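Local structure of FAD-binding oxidoreductase (Gulosibacter chungangensis, 7PBG) at residues A[162-166]-A[219-223]. The protein oxidises 4-ethylphenol, a dehydrogenation of 4-alkylphenols that gives products such as 4-vinylphenol, using a covalently bound FAD. Numbering follows the deposited sequence.
Sequences TMEHG and LFEQS. With FAD (flavin-adenine dinucleotide), chain C.
Met163, all three chi angles in m, curls its thioether over the turn at Phe220: its CE sits 3.2 Å from Phe220 O and 4.1 Å from Phe220 CB, and the same methyl touches the adenine of FAD, 3.6 Å from N3A. Behind it the helix ends in a Schellman motif. His165, with positive phi (56/47), is the C-prime residue; its N donates to Thr162 O at 2.9 Å, while Gly166 N hydrogen-bonds to Asn161 O. Met163 O faces 219-223: Gln222 N donates a hydrogen bond to it at 2.8 Å and Glu221 CA adds a CA-H...O contact at 3.3 Å. The register pairs Met163 with Glu221 (CA to CA 4.7 Å) and Glu164 with Gln222 (5.1 Å). Gln222, also at positive phi (51/47), extends its side chain (m, t) so that NE2 donates to Glu164 O at 3.0 Å; NE2 is also hydrogen-bonded to Tyr476 O, and OE1 accepts from Gly213 N of the second subunit. Glu221 (p, t) lays OE1 at the edge of the His165 ring, 3.2 Å from CD2, while OE2 is hydrogen-bonded to Ser215 OG of that subunit. Glu164 starts away from 219-223, but its m, m rotamer brings OE1 to 3.7 Å from Gln222 CG; its carboxylate salt-bridges Lys518 and the FAD-binding Arg477, and its CG lies 3.6 Å from FAD C5B. Gly166 CA packs 3.2 Å from FAD O2, where a CB would clash. The contact thus joins the cofactor pocket of this PCMH-type flavoprotein to the dimer interface. Helix 158-163 rests on strands 179-186 and 226-237, helix 175-178 flanks His165 and Glu221, and Phe220 packs on Met182 and Val184 of strand 179-186.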
loop_
_atom_site.group_PDB
_atom_site.type_symbol
_atom_site.label_atom_id
_atom_site.label_comp_id
_atom_site.label_asym_id
_atom_site.label_seq_id
_atom_site.Cartn_x
_atom_site.Cartn_y
_atom_site.Cartn_z
ATOM N N THR A 162 -7.290 -11.595 1.202
ATOM C CA THR A 162 -6.255 -10.569 1.003
ATOM C C THR A 162 -5.678 -10.718 -0.394
ATOM O O THR A 162 -5.447 -9.655 -1.027
ATOM C CB THR A 162 -5.219 -10.590 2.132
ATOM O OG1 THR A 162 -5.883 -10.326 3.367
ATOM C CG2 THR A 162 -4.164 -9.538 1.960
ATOM N N MET A 163 -5.361 -11.944 -0.802
ATOM C CA MET A 163 -4.684 -12.181 -2.110
ATOM C C MET A 163 -5.593 -11.768 -3.276
ATOM O O MET A 163 -5.064 -11.590 -4.403
ATOM C CB MET A 163 -4.298 -13.638 -2.324
ATOM C CG MET A 163 -3.547 -14.274 -1.211
ATOM S SD MET A 163 -1.831 -13.874 -1.239
ATOM C CE MET A 163 -1.169 -14.649 -2.723
ATOM N N GLU A 164 -6.898 -11.608 -3.059
ATOM C CA GLU A 164 -7.854 -11.113 -4.075
ATOM C C GLU A 164 -8.101 -9.605 -3.939
ATOM O O GLU A 164 -8.993 -9.105 -4.618
ATOM C CB GLU A 164 -9.196 -11.845 -3.946
ATOM C CG GLU A 164 -9.151 -13.185 -4.636
ATOM C CD GLU A 164 -9.279 -13.072 -6.155
ATOM O OE1 GLU A 164 -8.234 -13.241 -6.847
ATOM O OE2 GLU A 164 -10.433 -12.847 -6.653
ATOM N N HIS A 165 -7.377 -8.890 -3.066
ATOM C CA HIS A 165 -7.695 -7.490 -2.729
ATOM C C HIS A 165 -9.126 -7.452 -2.232
ATOM O O HIS A 165 -9.894 -6.517 -2.562
ATOM C CB HIS A 165 -7.472 -6.497 -3.912
ATOM C CG HIS A 165 -7.235 -5.083 -3.446
ATOM N ND1 HIS A 165 -8.273 -4.204 -3.144
ATOM C CD2 HIS A 165 -6.098 -4.381 -3.240
ATOM C CE1 HIS A 165 -7.767 -3.031 -2.789
ATOM N NE2 HIS A 165 -6.439 -3.120 -2.860
ATOM N N GLY A 166 -9.470 -8.371 -1.339
ATOM C CA GLY A 166 -10.788 -8.388 -0.741
ATOM C C GLY A 166 -10.937 -7.347 0.343
ATOM O O GLY A 166 -9.953 -6.697 0.745
ATOM N N LEU A 219 2.636 -7.536 -5.913
ATOM C CA LEU A 219 2.770 -8.444 -7.079
ATOM C C LEU A 219 1.974 -9.723 -6.857
ATOM O O LEU A 219 1.621 -10.362 -7.840
ATOM C CB LEU A 219 4.218 -8.850 -7.288
ATOM C CG LEU A 219 5.146 -7.807 -7.858
ATOM C CD1 LEU A 219 6.429 -8.508 -8.270
ATOM C CD2 LEU A 219 4.499 -7.116 -9.024
ATOM N N PHE A 220 1.751 -10.125 -5.616
ATOM C CA PHE A 220 1.084 -11.418 -5.326
ATOM C C PHE A 220 -0.433 -11.232 -5.218
ATOM O O PHE A 220 -1.127 -12.195 -4.790
ATOM C CB PHE A 220 1.697 -12.046 -4.077
ATOM C CG PHE A 220 3.155 -12.334 -4.274
ATOM C CD1 PHE A 220 3.580 -13.285 -5.186
ATOM C CD2 PHE A 220 4.102 -11.519 -3.670
ATOM C CE1 PHE A 220 4.932 -13.477 -5.416
ATOM C CE2 PHE A 220 5.452 -11.761 -3.849
ATOM C CZ PHE A 220 5.870 -12.714 -4.752
ATOM N N GLU A 221 -0.982 -10.063 -5.545
ATOM C CA GLU A 221 -2.447 -9.891 -5.505
ATOM C C GLU A 221 -3.054 -10.155 -6.885
ATOM O O GLU A 221 -2.582 -9.587 -7.909
ATOM C CB GLU A 221 -2.830 -8.583 -4.811
ATOM C CG GLU A 221 -2.801 -7.384 -5.670
ATOM C CD GLU A 221 -3.504 -6.227 -4.974
ATOM O OE1 GLU A 221 -3.510 -6.210 -3.723
ATOM O OE2 GLU A 221 -4.113 -5.437 -5.680
ATOM N N GLN A 222 -4.046 -11.017 -6.918
ATOM C CA GLN A 222 -4.779 -11.383 -8.160
ATOM C C GLN A 222 -3.791 -11.775 -9.254
ATOM O O GLN A 222 -3.912 -11.334 -10.414
ATOM C CB GLN A 222 -5.642 -10.225 -8.636
ATOM C CG GLN A 222 -6.806 -9.908 -7.709
ATOM C CD GLN A 222 -7.748 -8.897 -8.327
ATOM O OE1 GLN A 222 -7.536 -8.461 -9.463
ATOM N NE2 GLN A 222 -8.710 -8.400 -7.554
ATOM N N SER A 223 -2.839 -12.597 -8.911
ATOM C CA SER A 223 -1.768 -12.934 -9.875
ATOM C C SER A 223 -1.414 -14.394 -9.707
ATOM O O SER A 223 -2.006 -15.101 -8.862
ATOM C CB SER A 223 -0.565 -12.021 -9.638
ATOM O OG SER A 223 -0.034 -12.335 -8.352
HETATM P PA FAD C . -9.365 -18.319 -1.646
HETATM O O1A FAD C . -10.395 -18.927 -2.542
HETATM O O2A FAD C . -8.539 -19.232 -0.773
HETATM O O5B FAD C . -8.378 -17.491 -2.540
HETATM C C5B FAD C . -8.840 -16.633 -3.574
HETATM C C4B FAD C . -7.757 -16.553 -4.621
HETATM O O4B FAD C . -6.559 -15.928 -4.074
HETATM C C3B FAD C . -7.253 -17.895 -5.175
HETATM O O3B FAD C . -8.111 -18.389 -6.200
HETATM C C2B FAD C . -5.817 -17.556 -5.605
HETATM O O2B FAD C . -5.846 -16.928 -6.873
HETATM C C1B FAD C . -5.386 -16.602 -4.496
HETATM N N9A FAD C . -4.792 -17.241 -3.351
HETATM C C8A FAD C . -5.422 -17.530 -2.181
HETATM N N7A FAD C . -4.623 -18.086 -1.318
HETATM C C5A FAD C . -3.424 -18.228 -1.974
HETATM C C6A FAD C . -2.178 -18.707 -1.557
HETATM N N6A FAD C . -1.967 -19.248 -0.350
HETATM N N1A FAD C . -1.177 -18.687 -2.467
HETATM C C2A FAD C . -1.412 -18.138 -3.687
HETATM N N3A FAD C . -2.536 -17.625 -4.171
HETATM C C4A FAD C . -3.516 -17.705 -3.248
HETATM N N1 FAD C . -15.496 -10.735 -0.825
HETATM C C2 FAD C . -14.986 -9.707 -0.170
HETATM O O2 FAD C . -13.767 -9.412 -0.277
HETATM N N3 FAD C . -15.722 -8.991 0.701
HETATM C C4 FAD C . -17.055 -9.216 0.897
HETATM O O4 FAD C . -17.669 -8.571 1.768
HETATM C C4X FAD C . -17.645 -10.252 0.197
HETATM N N5 FAD C . -18.923 -10.456 0.373
HETATM C C5X FAD C . -19.479 -11.500 -0.326
HETATM C C6 FAD C . -20.845 -11.755 -0.135
HETATM C C7 FAD C . -21.479 -12.817 -0.750
HETATM C C7M FAD C . -22.952 -13.061 -0.497
HETATM C C8 FAD C . -20.716 -13.666 -1.581
HETATM C C8M FAD C . -21.359 -14.830 -2.271
HETATM C C9 FAD C . -19.379 -13.404 -1.804
HETATM C C9A FAD C . -18.718 -12.332 -1.176
HETATM N N10 FAD C . -17.359 -12.076 -1.332
HETATM C C10 FAD C . -16.773 -11.029 -0.636
HETATM C "C1'" FAD C . -16.479 -12.958 -2.142
HETATM C "C2'" FAD C . -15.858 -14.109 -1.335
HETATM O "O2'" FAD C . -16.850 -14.728 -0.447
HETATM C "C3'" FAD C . -14.681 -13.712 -0.421
HETATM O "O3'" FAD C . -13.819 -12.828 -1.095
HETATM C "C4'" FAD C . -13.849 -14.877 0.132
HETATM O "O4'" FAD C . -13.184 -14.476 1.340
HETATM C "C5'" FAD C . -12.841 -15.354 -0.879
HETATM O "O5'" FAD C . -12.572 -16.756 -0.743
HETATM P P FAD C . -11.377 -17.291 0.171
HETATM O O1P FAD C . -11.651 -18.727 0.503
HETATM O O2P FAD C . -11.237 -16.317 1.297
HETATM O O3P FAD C . -10.087 -17.185 -0.768
#